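Local coordinates for ABC transporter periplasmic-binding protein YtfQ (Mycobacterium smegmatis, PDB 6HB0) that probably binds a carbohydrate, such as L-arabinofuranose, as the extracytoplasmic solute-binding component of a mycobacterial ABC transporter, at residues A[210-216]-A[237-243]; A[249-255]-A[295-301]. All blocks are in the same frame, centred on the assembly; numbering follows the deposited sequence.

Interaction 1: residues A[210-216]-A[237-243]; sequences VVFAQND and IKIVAVD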
# COMPACT_ATOMS: atom_id res chain seq x y z
N VAL A 210 -16.13 16.38 -6.28
CA VAL A 210 -15.34 15.18 -6.17
C VAL A 210 -15.07 14.88 -4.72
O VAL A 210 -14.80 15.81 -3.96
CB VAL A 210 -13.96 15.36 -6.83
CG1 VAL A 210 -13.15 14.07 -6.68
CG2 VAL A 210 -14.10 15.72 -8.29
N VAL A 211 -15.17 13.61 -4.34
CA VAL A 211 -14.59 13.13 -3.09
C VAL A 211 -13.33 12.32 -3.32
O VAL A 211 -13.28 11.46 -4.19
CB VAL A 211 -15.60 12.54 -2.06
CG1 VAL A 211 -17.01 12.48 -2.56
CG2 VAL A 211 -15.05 11.36 -1.23
N PHE A 212 -12.27 12.66 -2.61
CA PHE A 212 -11.10 11.85 -2.55
C PHE A 212 -11.13 11.10 -1.22
O PHE A 212 -11.10 11.69 -0.15
CB PHE A 212 -9.85 12.69 -2.65
CG PHE A 212 -8.59 11.92 -2.33
CD1 PHE A 212 -8.36 10.69 -2.92
CD2 PHE A 212 -7.66 12.41 -1.44
CE1 PHE A 212 -7.20 9.97 -2.65
CE2 PHE A 212 -6.52 11.69 -1.17
CZ PHE A 212 -6.29 10.47 -1.77
N ALA A 213 -11.27 9.80 -1.33
CA ALA A 213 -11.33 8.90 -0.16
C ALA A 213 -9.99 8.19 -0.05
O ALA A 213 -9.57 7.50 -0.97
CB ALA A 213 -12.41 7.89 -0.37
N GLN A 214 -9.32 8.39 1.06
CA GLN A 214 -8.00 7.82 1.24
C GLN A 214 -8.00 6.31 1.45
O GLN A 214 -6.93 5.74 1.52
CB GLN A 214 -7.27 8.48 2.41
CG GLN A 214 -6.85 9.86 2.14
CD GLN A 214 -6.08 10.44 3.30
OE1 GLN A 214 -5.82 9.75 4.29
NE2 GLN A 214 -5.71 11.73 3.19
N ASN A 215 -9.16 5.67 1.56
CA ASN A 215 -9.25 4.22 1.38
C ASN A 215 -10.62 3.83 0.85
O ASN A 215 -11.53 4.66 0.76
CB ASN A 215 -8.85 3.40 2.65
CG ASN A 215 -9.96 3.27 3.66
OD1 ASN A 215 -10.89 4.09 3.70
ND2 ASN A 215 -9.86 2.24 4.50
N ASP A 216 -10.77 2.55 0.50
CA ASP A 216 -11.99 2.05 -0.10
C ASP A 216 -13.16 2.14 0.86
O ASP A 216 -14.23 2.54 0.46
CB ASP A 216 -11.84 0.59 -0.65
CG ASP A 216 -11.62 -0.47 0.46
OD1 ASP A 216 -10.99 -0.15 1.50
OD2 ASP A 216 -12.04 -1.64 0.27
N ILE A 237 -21.58 13.45 -7.96
CA ILE A 237 -20.36 13.64 -7.19
C ILE A 237 -19.49 12.44 -7.54
O ILE A 237 -19.88 11.28 -7.34
CB ILE A 237 -20.62 13.65 -5.67
CG1 ILE A 237 -21.51 14.85 -5.30
CG2 ILE A 237 -19.31 13.72 -4.92
CD1 ILE A 237 -21.90 14.97 -3.83
N LYS A 238 -18.33 12.72 -8.08
CA LYS A 238 -17.37 11.72 -8.48
C LYS A 238 -16.54 11.31 -7.25
O LYS A 238 -16.35 12.08 -6.31
CB LYS A 238 -16.50 12.28 -9.56
CG LYS A 238 -17.28 12.54 -10.85
CD LYS A 238 -16.36 12.71 -12.05
CE LYS A 238 -17.12 12.89 -13.37
NZ LYS A 238 -18.58 12.56 -13.33
N ILE A 239 -16.08 10.06 -7.26
CA ILE A 239 -15.32 9.51 -6.14
C ILE A 239 -14.04 8.91 -6.69
O ILE A 239 -14.05 8.07 -7.64
CB ILE A 239 -16.12 8.44 -5.44
CG1 ILE A 239 -17.37 9.03 -4.81
CG2 ILE A 239 -15.26 7.79 -4.35
CD1 ILE A 239 -18.28 8.02 -4.21
N VAL A 240 -12.92 9.39 -6.17
CA VAL A 240 -11.62 8.81 -6.48
C VAL A 240 -11.09 8.25 -5.15
O VAL A 240 -11.16 8.94 -4.11
CB VAL A 240 -10.66 9.78 -7.15
CG1 VAL A 240 -10.50 11.08 -6.38
CG2 VAL A 240 -9.28 9.16 -7.37
N ALA A 241 -10.65 6.98 -5.15
CA ALA A 241 -10.24 6.30 -3.89
C ALA A 241 -8.95 5.56 -4.02
O ALA A 241 -8.50 5.26 -5.10
CB ALA A 241 -11.33 5.39 -3.41
N VAL A 242 -8.32 5.29 -2.88
CA VAL A 242 -7.19 4.40 -2.82
C VAL A 242 -7.64 3.02 -2.35
O VAL A 242 -8.50 2.91 -1.50
CB VAL A 242 -6.15 4.97 -1.86
CG1 VAL A 242 -4.91 4.09 -1.84
CG2 VAL A 242 -5.79 6.41 -2.25
N ASP A 243 -7.02 1.98 -2.92
CA ASP A 243 -7.17 0.54 -2.54
C ASP A 243 -8.05 -0.19 -3.58
O ASP A 243 -9.26 -0.01 -3.67
CB ASP A 243 -7.78 0.27 -1.16
CG ASP A 243 -6.95 0.76 0.00
OD1 ASP A 243 -5.73 0.92 -0.06
OD2 ASP A 243 -7.60 0.95 1.04
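Four backbone hydrogen bonds join the parallel strands: Val211 N to Lys238 O (2.8 Å), Val240 N to Val211 O (2.9 Å), Ala213 N to Val240 O (2.9 Å) and the longer Val242 N to Ala213 O (3.2 Å). The same carbonyls also receive CA-H...O contacts. Regular pairing then ends, but Asn215 CA stays 3.3 Å from Val242 O. Asn215 OD1 caps Met218 N of helix 216-228, while its ND2 bonds to Phe189 O. Like charges approach at Asp216 OD1 and Asp243 OD2 (3.6 Å); Asp243 OD1 is salt-bridged to Arg34, and Asp216, hydrogen-bonded through OD2 to Thr245 OG1, binds zinc with Asp217. Strands and helix form a beta-alpha-beta unit in the C-terminal lobe of the periplasmic-binding-protein fold. On the Val210, Phe212 and Val240 face, under helix 126-140, Phe212 CD1 meets Val240 CG1 (4.1 Å); Val242 CG2 flanks Phe212 CE1 (3.8 Å). On the other, with Val211 and Ile239, Ala213 CB meets Ala241 CB (4.1 Å); Ile237 CG2 flanks Val211 CG1 (3.5 Å).

Interaction 2: residues A[249-255]-A[295-301]; sequences MQALADG and FDQAQAK. With ZN (zinc ion), chain G.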
# COMPACT_ATOMS: atom_id res chain seq x y z
N MET A 249 -13.53 -2.01 -6.18
CA MET A 249 -13.63 -2.31 -7.60
C MET A 249 -15.06 -2.61 -8.04
O MET A 249 -15.42 -2.31 -9.16
CB MET A 249 -12.72 -3.48 -7.95
CG MET A 249 -11.27 -3.25 -7.64
SD MET A 249 -10.54 -2.52 -9.08
CE MET A 249 -10.60 -3.99 -10.14
N GLN A 250 -15.87 -3.21 -7.17
CA GLN A 250 -17.25 -3.47 -7.50
C GLN A 250 -18.03 -2.15 -7.65
O GLN A 250 -18.79 -1.96 -8.61
CB GLN A 250 -17.93 -4.38 -6.47
CG GLN A 250 -19.37 -4.76 -6.85
CD GLN A 250 -19.42 -5.53 -8.16
OE1 GLN A 250 -18.79 -6.57 -8.31
NE2 GLN A 250 -20.09 -4.97 -9.13
N ALA A 251 -17.83 -1.25 -6.72
CA ALA A 251 -18.41 0.12 -6.84
C ALA A 251 -18.01 0.83 -8.12
O ALA A 251 -18.82 1.46 -8.79
CB ALA A 251 -18.02 0.96 -5.63
N LEU A 252 -16.75 0.71 -8.47
CA LEU A 252 -16.22 1.30 -9.67
C LEU A 252 -16.83 0.67 -10.92
O LEU A 252 -17.23 1.37 -11.84
CB LEU A 252 -14.70 1.15 -9.64
CG LEU A 252 -13.84 1.64 -10.74
CD1 LEU A 252 -14.09 3.09 -10.95
CD2 LEU A 252 -12.38 1.36 -10.41
N ALA A 253 -16.92 -0.65 -10.93
CA ALA A 253 -17.57 -1.35 -12.02
C ALA A 253 -19.05 -0.96 -12.14
O ALA A 253 -19.53 -0.78 -13.24
CB ALA A 253 -17.41 -2.86 -11.85
N ASP A 254 -19.74 -0.76 -11.02
CA ASP A 254 -21.11 -0.25 -11.00
C ASP A 254 -21.24 1.25 -11.35
O ASP A 254 -22.35 1.76 -11.33
CB ASP A 254 -21.76 -0.49 -9.63
CG ASP A 254 -21.91 -1.97 -9.28
OD1 ASP A 254 -21.75 -2.84 -10.16
OD2 ASP A 254 -22.19 -2.27 -8.10
N GLY A 255 -20.14 1.95 -11.61
CA GLY A 255 -20.17 3.40 -11.89
C GLY A 255 -20.39 4.31 -10.68
O GLY A 255 -20.61 5.46 -10.83
N PHE A 295 -7.60 1.75 -11.82
CA PHE A 295 -8.73 1.36 -12.62
C PHE A 295 -9.71 2.49 -12.75
O PHE A 295 -10.04 3.16 -11.76
CB PHE A 295 -9.46 0.22 -11.93
CG PHE A 295 -8.61 -1.00 -11.77
CD1 PHE A 295 -8.48 -1.89 -12.83
CD2 PHE A 295 -7.90 -1.24 -10.59
CE1 PHE A 295 -7.69 -3.01 -12.70
CE2 PHE A 295 -7.11 -2.36 -10.46
CZ PHE A 295 -7.01 -3.26 -11.52
N ASP A 296 -10.18 2.72 -13.96
CA ASP A 296 -11.43 3.43 -14.17
C ASP A 296 -12.55 2.39 -14.27
O ASP A 296 -12.30 1.20 -14.07
CB ASP A 296 -11.34 4.36 -15.40
CG ASP A 296 -11.01 3.63 -16.70
OD1 ASP A 296 -11.08 2.37 -16.78
OD2 ASP A 296 -10.70 4.37 -17.65
N GLN A 297 -13.77 2.83 -14.59
CA GLN A 297 -14.93 1.93 -14.58
C GLN A 297 -14.80 0.81 -15.62
O GLN A 297 -15.07 -0.35 -15.31
CB GLN A 297 -16.26 2.67 -14.84
CG GLN A 297 -17.43 1.71 -15.14
CD GLN A 297 -18.74 2.41 -15.52
OE1 GLN A 297 -18.74 3.33 -16.32
NE2 GLN A 297 -19.85 1.97 -14.94
N ALA A 298 -14.40 1.17 -16.83
CA ALA A 298 -14.27 0.17 -17.90
C ALA A 298 -13.23 -0.87 -17.51
O ALA A 298 -13.50 -2.05 -17.64
CB ALA A 298 -13.90 0.80 -19.19
N GLN A 299 -12.09 -0.44 -16.98
CA GLN A 299 -11.05 -1.37 -16.60
C GLN A 299 -11.52 -2.27 -15.43
O GLN A 299 -11.24 -3.48 -15.41
CB GLN A 299 -9.77 -0.68 -16.20
CG GLN A 299 -8.97 0.09 -17.25
CD GLN A 299 -7.83 0.95 -16.57
OE1 GLN A 299 -8.09 1.96 -15.87
NE2 GLN A 299 -6.54 0.53 -16.77
N ALA A 300 -12.26 -1.73 -14.46
CA ALA A 300 -12.71 -2.55 -13.34
C ALA A 300 -13.73 -3.61 -13.80
O ALA A 300 -13.77 -4.71 -13.27
CB ALA A 300 -13.36 -1.69 -12.27
N LYS A 301 -14.57 -3.23 -14.75
CA LYS A 301 -15.62 -4.11 -15.28
C LYS A 301 -15.01 -5.30 -15.99
O LYS A 301 -15.53 -6.41 -15.89
CB LYS A 301 -16.54 -3.31 -16.21
CG LYS A 301 -17.92 -3.90 -16.41
CD LYS A 301 -18.74 -2.97 -17.30
CE LYS A 301 -19.40 -1.86 -16.48
NZ LYS A 301 -19.68 -0.65 -17.31
ZN ZN G . -9.62 3.76 -19.28
O HOH W 1 -11.94 3.95 -20.06
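Met249 lays its thioether over one face of the Phe295 ring, a Met-aromatic contact in which both the sulfur and the terminal methyl take part. Met249 SD lies 3.8 Å from the centroid of the Phe295 ring, and Met249 CE, 3.7 Å from it and only 4° off the ring normal, adds a CH-pi contact. The contact packs helix 246-253 against the start of the long C-terminal helix 297-319, just after the edge strand 292-295 of the second lobe of this periplasmic-binding-protein fold. The short helical segments cross at -118° with their axes 8.1 Å apart, a close approach allowed by small residues: Ala300 CB sits 4.2 Å from Ala253 CB and 3.7 Å from Leu252 CG. Leu252 also reaches past the helix start, its CD2 3.5 Å from Phe295 CB, and touches Ile260 of the neighbouring strand. The new helix opens with a capping box, in which Asp296 OD1 accepts from Gln299 N (3.0 Å) and Gln299 OE1 from Asp296 N (2.9 Å). The other carboxylate oxygen, Asp296 OD2, binds a zinc ion at 2.0 Å. Helix 246-253 ends in a Schellman motif at Gly255, where phi is +75°. Next to this turn, Gln297 NE2 donates a hydrogen bond of 3.2 Å to Ala253 O.

How the interactions relate
From the N-terminal end, strand 210-213 leads into helix 216-228 and returns as strand 238-242, so interaction 1 closes a short beta-alpha-beta loop with 20 residues between its segments. The chain then runs into helix 246-253, the first partner of interaction 2, passes through strand 259-263 and helix 269-279, leaves for strand 287-288 of the other sheet and returns as strand 292-295; helix 297-319 closes this 39-residue loop, which thus spans both lobes. The loops are in series, neither nesting nor crossing. The centres of interactions 1 and 2 are about 13 Å apart. Interaction 1 ties inner strands of the mixed sheet together; interaction 2 anchors the C-terminal helix beside that sheet's antiparallel edge.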